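Local coordinates for TSC1 N-terminal domain (PDB 7A0M), which probably binds phosphoinositides of the lysosomal membrane as part of the TSC complex, a GTPase-activating assembly that regulates mTORC1, at residues P45-L58 with L82-W95. Sequence-based numbering, arbitrary orientation.
Sequences PEEGSGDRLNDELL and LRPGLGAPARTFQW
Leu53 and Leu57, one turn apart on helix 45-58, meet Leu82 and Leu86 through their methyl groups. CD1 of Leu53 lies 3.8 Å from CD1 of Leu82. CD1 of Leu57 is equally close to CD2 of Leu86, and these two side chains cross at about a right angle. With chi1 of Leu53 at 173°, CG points away from the backbone N and CD2 of Leu53 comes to 3.6 Å from Gly85 O.

Trp95 extends this apolar layer. CZ2 of Trp95 lies 3.6 Å from Leu57 CB, and CH2 of Trp95 lies 3.5 Å from Leu57 O. The Leu58 N lies at the ring edge, near its plane. The Asn54 amide lies at the pyrrole edge, by NE1, its plane 15° from that of the indole. The same Asn54 amide also packs against a Leu86 methyl and the aliphatic part of Arg91.

This is the N-terminal domain of TSC1, helical and without strands. The contact joins helices 45-65 and 89-105, partly through the turn 82-88 that leads into the second. Their segments 45-58 and 89-95 run nearly parallel (13°). Leu79 of the intervening helix 69-81 touches both Leu57 and Trp95.

Backbone meets backbone at Gly50. Gly50 CA makes CA-H...O contacts with Gly85 O at 3.4 Å and Leu86 O at 3.4 Å. Nearer the start of the helix, Pro45 CB rests 3.8 Å from Gly87 CA. The extended Glu46 side chain runs past Gly87, with Glu46 CG 3.3 Å from Ala88 N.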
loop_
_atom_site.group_PDB
_atom_site.type_symbol
_atom_site.label_atom_id
_atom_site.label_comp_id
_atom_site.label_asym_id
_atom_site.label_seq_id
_atom_site.Cartn_x
_atom_site.Cartn_y
_atom_site.Cartn_z
ATOM N N PRO B 45 -47.702 22.993 -40.425
ATOM C CA PRO B 45 -48.090 21.644 -40.867
ATOM C C PRO B 45 -49.144 20.999 -39.982
ATOM O O PRO B 45 -49.958 20.216 -40.489
ATOM C CB PRO B 45 -46.765 20.864 -40.835
ATOM C CG PRO B 45 -45.686 21.919 -40.770
ATOM C CD PRO B 45 -46.292 23.053 -40.010
ATOM N N GLU B 46 -49.163 21.309 -38.682
ATOM C CA GLU B 46 -50.122 20.723 -37.746
ATOM C C GLU B 46 -51.520 21.303 -37.865
ATOM O O GLU B 46 -52.360 21.005 -37.011
ATOM C CB GLU B 46 -49.635 20.883 -36.300
ATOM C CG GLU B 46 -48.420 20.054 -35.978
ATOM C CD GLU B 46 -47.887 20.269 -34.574
ATOM O OE1 GLU B 46 -48.651 20.746 -33.705
ATOM O OE2 GLU B 46 -46.707 19.914 -34.341
ATOM N N GLU B 47 -51.809 22.077 -38.909
ATOM C CA GLU B 47 -53.100 22.736 -39.044
ATOM C C GLU B 47 -53.902 22.236 -40.239
ATOM O O GLU B 47 -54.866 22.892 -40.648
ATOM C CB GLU B 47 -52.906 24.245 -39.137
ATOM C CG GLU B 47 -52.335 24.849 -37.880
ATOM C CD GLU B 47 -52.384 26.356 -37.908
ATOM O OE1 GLU B 47 -52.528 26.919 -39.013
ATOM O OE2 GLU B 47 -52.287 26.982 -36.833
ATOM N N GLY B 48 -53.522 21.101 -40.814
ATOM C CA GLY B 48 -54.274 20.547 -41.919
ATOM C C GLY B 48 -53.415 19.985 -43.033
ATOM O O GLY B 48 -53.735 18.931 -43.589
ATOM N N SER B 49 -52.327 20.680 -43.376
ATOM C CA SER B 49 -51.457 20.203 -44.447
ATOM C C SER B 49 -50.753 18.911 -44.051
ATOM O O SER B 49 -50.611 17.999 -44.873
ATOM C CB SER B 49 -50.438 21.279 -44.818
ATOM O OG SER B 49 -49.675 21.664 -43.689
ATOM N N GLY B 50 -50.304 18.819 -42.798
ATOM C CA GLY B 50 -49.670 17.598 -42.337
ATOM C C GLY B 50 -50.624 16.423 -42.294
ATOM O O GLY B 50 -50.223 15.285 -42.553
ATOM N N ASP B 51 -51.897 16.680 -41.981
ATOM C CA ASP B 51 -52.875 15.600 -41.897
ATOM C C ASP B 51 -53.124 14.977 -43.266
ATOM O O ASP B 51 -53.166 13.748 -43.397
ATOM C CB ASP B 51 -54.185 16.122 -41.299
ATOM C CG ASP B 51 -54.032 16.591 -39.863
ATOM O OD1 ASP B 51 -52.886 16.882 -39.448
ATOM O OD2 ASP B 51 -55.064 16.676 -39.159
ATOM N N ARG B 52 -53.280 15.808 -44.300
ATOM C CA ARG B 52 -53.505 15.284 -45.644
ATOM C C ARG B 52 -52.270 14.578 -46.190
ATOM O O ARG B 52 -52.397 13.603 -46.939
ATOM C CB ARG B 52 -53.933 16.417 -46.580
ATOM C CG ARG B 52 -55.246 17.076 -46.184
ATOM C CD ARG B 52 -55.621 18.205 -47.129
ATOM N NE ARG B 52 -56.893 18.818 -46.756
ATOM C CZ ARG B 52 -57.430 19.863 -47.377
ATOM N NH1 ARG B 52 -56.803 20.419 -48.405
ATOM N NH2 ARG B 52 -58.592 20.355 -46.969
ATOM N N LEU B 53 -51.073 15.051 -45.831
ATOM C CA LEU B 53 -49.854 14.364 -46.247
ATOM C C LEU B 53 -49.770 12.972 -45.637
ATOM O O LEU B 53 -49.387 12.012 -46.316
ATOM C CB LEU B 53 -48.626 15.186 -45.854
ATOM C CG LEU B 53 -47.259 14.536 -46.072
ATOM C CD1 LEU B 53 -47.060 14.199 -47.538
ATOM C CD2 LEU B 53 -46.147 15.447 -45.578
ATOM N N ASN B 54 -50.118 12.850 -44.353
ATOM C CA ASN B 54 -50.106 11.550 -43.687
ATOM C C ASN B 54 -51.087 10.581 -44.342
ATOM O O ASN B 54 -50.746 9.421 -44.603
ATOM C CB ASN B 54 -50.426 11.720 -42.195
ATOM C CG ASN B 54 -49.211 12.163 -41.365
ATOM O OD1 ASN B 54 -49.130 13.307 -40.914
ATOM N ND2 ASN B 54 -48.264 11.253 -41.171
ATOM N N ASP B 55 -52.318 11.036 -44.599
ATOM C CA ASP B 55 -53.315 10.167 -45.218
ATOM C C ASP B 55 -52.840 9.659 -46.573
ATOM O O ASP B 55 -53.068 8.495 -46.924
ATOM C CB ASP B 55 -54.649 10.902 -45.360
ATOM C CG ASP B 55 -55.258 11.269 -44.022
ATOM O OD1 ASP B 55 -54.609 11.013 -42.988
ATOM O OD2 ASP B 55 -56.382 11.813 -44.005
ATOM N N GLU B 56 -52.179 10.518 -47.349
ATOM C CA GLU B 56 -51.661 10.094 -48.643
ATOM C C GLU B 56 -50.489 9.130 -48.487
ATOM O O GLU B 56 -50.409 8.124 -49.200
ATOM C CB GLU B 56 -51.250 11.310 -49.469
ATOM C CG GLU B 56 -50.777 10.952 -50.862
ATOM C CD GLU B 56 -51.897 10.376 -51.711
ATOM O OE1 GLU B 56 -53.080 10.633 -51.394
ATOM O OE2 GLU B 56 -51.597 9.654 -52.684
ATOM N N LEU B 57 -49.563 9.429 -47.572
ATOM C CA LEU B 57 -48.439 8.525 -47.333
ATOM C C LEU B 57 -48.906 7.149 -46.868
ATOM O O LEU B 57 -48.337 6.128 -47.268
ATOM C CB LEU B 57 -47.477 9.137 -46.316
ATOM C CG LEU B 57 -46.623 10.312 -46.789
ATOM C CD1 LEU B 57 -45.805 10.873 -45.638
ATOM C CD2 LEU B 57 -45.716 9.883 -47.932
ATOM N N LEU B 58 -49.924 7.105 -46.010
ATOM C CA LEU B 58 -50.513 5.829 -45.615
ATOM C C LEU B 58 -51.060 5.075 -46.824
ATOM O O LEU B 58 -50.885 3.853 -46.941
ATOM C CB LEU B 58 -51.616 6.061 -44.583
ATOM C CG LEU B 58 -52.176 4.807 -43.909
ATOM C CD1 LEU B 58 -51.053 3.993 -43.267
ATOM C CD2 LEU B 58 -53.252 5.141 -42.874
ATOM N N LEU B 82 -39.838 14.256 -46.092
ATOM C CA LEU B 82 -41.140 14.829 -45.777
ATOM C C LEU B 82 -41.416 14.884 -44.282
ATOM O O LEU B 82 -42.500 15.322 -43.883
ATOM C CB LEU B 82 -42.252 14.036 -46.472
ATOM C CG LEU B 82 -42.465 14.314 -47.961
ATOM C CD1 LEU B 82 -43.463 13.332 -48.551
ATOM C CD2 LEU B 82 -42.932 15.746 -48.171
ATOM N N ARG B 83 -40.469 14.446 -43.456
ATOM C CA ARG B 83 -40.650 14.476 -42.007
ATOM C C ARG B 83 -40.992 15.852 -41.441
ATOM O O ARG B 83 -41.885 15.922 -40.581
ATOM C CB ARG B 83 -39.389 13.925 -41.328
ATOM C CG ARG B 83 -39.466 13.877 -39.817
ATOM C CD ARG B 83 -38.170 13.345 -39.242
ATOM N NE ARG B 83 -37.049 14.206 -39.613
ATOM C CZ ARG B 83 -36.730 15.338 -38.994
ATOM N NH1 ARG B 83 -37.450 15.765 -37.965
ATOM N NH2 ARG B 83 -35.693 16.050 -39.411
ATOM N N PRO B 84 -40.346 16.957 -41.840
ATOM C CA PRO B 84 -40.731 18.254 -41.258
ATOM C C PRO B 84 -42.171 18.636 -41.539
ATOM O O PRO B 84 -42.784 19.349 -40.734
ATOM C CB PRO B 84 -39.753 19.238 -41.916
ATOM C CG PRO B 84 -38.584 18.410 -42.296
ATOM C CD PRO B 84 -39.159 17.089 -42.706
ATOM N N GLY B 85 -42.733 18.180 -42.653
ATOM C CA GLY B 85 -44.096 18.506 -43.006
ATOM C C GLY B 85 -45.163 17.579 -42.473
ATOM O O GLY B 85 -46.336 17.756 -42.810
ATOM N N LEU B 86 -44.802 16.591 -41.644
ATOM C CA LEU B 86 -45.805 15.665 -41.124
ATOM C C LEU B 86 -46.680 16.320 -40.068
ATOM O O LEU B 86 -47.857 15.962 -39.924
ATOM C CB LEU B 86 -45.130 14.428 -40.534
ATOM C CG LEU B 86 -44.414 13.502 -41.515
ATOM C CD1 LEU B 86 -43.680 12.400 -40.769
ATOM C CD2 LEU B 86 -45.413 12.918 -42.497
ATOM N N GLY B 87 -46.124 17.262 -39.315
ATOM C CA GLY B 87 -46.890 17.976 -38.319
ATOM C C GLY B 87 -46.649 17.557 -36.883
ATOM O O GLY B 87 -45.594 17.841 -36.306
ATOM N N ALA B 88 -47.637 16.888 -36.296
ATOM C CA ALA B 88 -47.558 16.511 -34.893
ATOM C C ALA B 88 -46.399 15.543 -34.667
ATOM O O ALA B 88 -46.152 14.664 -35.501
ATOM C CB ALA B 88 -48.873 15.879 -34.436
ATOM N N PRO B 89 -45.662 15.682 -33.560
ATOM C CA PRO B 89 -44.548 14.757 -33.300
ATOM C C PRO B 89 -44.991 13.319 -33.150
ATOM O O PRO B 89 -44.165 12.410 -33.293
ATOM C CB PRO B 89 -43.938 15.295 -31.998
ATOM C CG PRO B 89 -44.365 16.723 -31.942
ATOM C CD PRO B 89 -45.730 16.759 -32.562
ATOM N N ALA B 90 -46.276 13.080 -32.882
ATOM C CA ALA B 90 -46.766 11.712 -32.824
ATOM C C ALA B 90 -46.850 11.095 -34.210
ATOM O O ALA B 90 -46.853 9.867 -34.326
ATOM C CB ALA B 90 -48.131 11.665 -32.141
ATOM N N ARG B 91 -46.878 11.925 -35.259
ATOM C CA ARG B 91 -46.950 11.418 -36.626
ATOM C C ARG B 91 -45.639 10.767 -37.037
ATOM O O ARG B 91 -45.631 9.748 -37.739
ATOM C CB ARG B 91 -47.276 12.564 -37.594
ATOM C CG ARG B 91 -48.635 13.210 -37.362
ATOM C CD ARG B 91 -49.750 12.170 -37.437
ATOM N NE ARG B 91 -51.086 12.723 -37.197
ATOM C CZ ARG B 91 -52.225 12.035 -37.303
ATOM N NH1 ARG B 91 -52.230 10.757 -37.661
ATOM N NH2 ARG B 91 -53.381 12.620 -37.030
ATOM N N THR B 92 -44.523 11.343 -36.599
ATOM C CA THR B 92 -43.218 10.783 -36.912
ATOM C C THR B 92 -42.992 9.468 -36.177
ATOM O O THR B 92 -42.451 8.514 -36.750
ATOM C CB THR B 92 -42.136 11.803 -36.569
ATOM O OG1 THR B 92 -42.374 13.007 -37.310
ATOM C CG2 THR B 92 -40.771 11.269 -36.923
ATOM N N PHE B 93 -43.397 9.401 -34.906
ATOM C CA PHE B 93 -43.267 8.158 -34.153
ATOM C C PHE B 93 -44.133 7.057 -34.751
ATOM O O PHE B 93 -43.702 5.903 -34.838
ATOM C CB PHE B 93 -43.633 8.388 -32.687
ATOM C CG PHE B 93 -43.630 7.132 -31.858
ATOM C CD1 PHE B 93 -42.439 6.593 -31.401
ATOM C CD2 PHE B 93 -44.815 6.491 -31.538
ATOM C CE1 PHE B 93 -42.428 5.439 -30.640
ATOM C CE2 PHE B 93 -44.811 5.335 -30.777
ATOM C CZ PHE B 93 -43.615 4.809 -30.328
ATOM N N GLN B 94 -45.358 7.396 -35.163
ATOM C CA GLN B 94 -46.242 6.407 -35.773
ATOM C C GLN B 94 -45.612 5.779 -37.007
ATOM O O GLN B 94 -45.770 4.578 -37.251
ATOM C CB GLN B 94 -47.571 7.068 -36.130
ATOM C CG GLN B 94 -48.436 7.398 -34.931
ATOM C CD GLN B 94 -49.603 8.297 -35.290
ATOM O OE1 GLN B 94 -49.999 8.390 -36.452
ATOM N NE2 GLN B 94 -50.142 8.986 -34.291
ATOM N N TRP B 95 -44.885 6.571 -37.794
ATOM C CA TRP B 95 -44.231 6.024 -38.976
ATOM C C TRP B 95 -42.987 5.233 -38.591
ATOM O O TRP B 95 -42.748 4.146 -39.128
ATOM C CB TRP B 95 -43.888 7.148 -39.950
ATOM C CG TRP B 95 -45.049 7.552 -40.803
ATOM C CD1 TRP B 95 -45.759 8.715 -40.721
ATOM C CD2 TRP B 95 -45.662 6.782 -41.844
ATOM N NE1 TRP B 95 -46.761 8.725 -41.660
ATOM C CE2 TRP B 95 -46.725 7.549 -42.361
ATOM C CE3 TRP B 95 -45.409 5.521 -42.395
ATOM C CZ2 TRP B 95 -47.534 7.097 -43.400
ATOM C CZ3 TRP B 95 -46.214 5.076 -43.427
ATOM C CH2 TRP B 95 -47.263 5.862 -43.919
#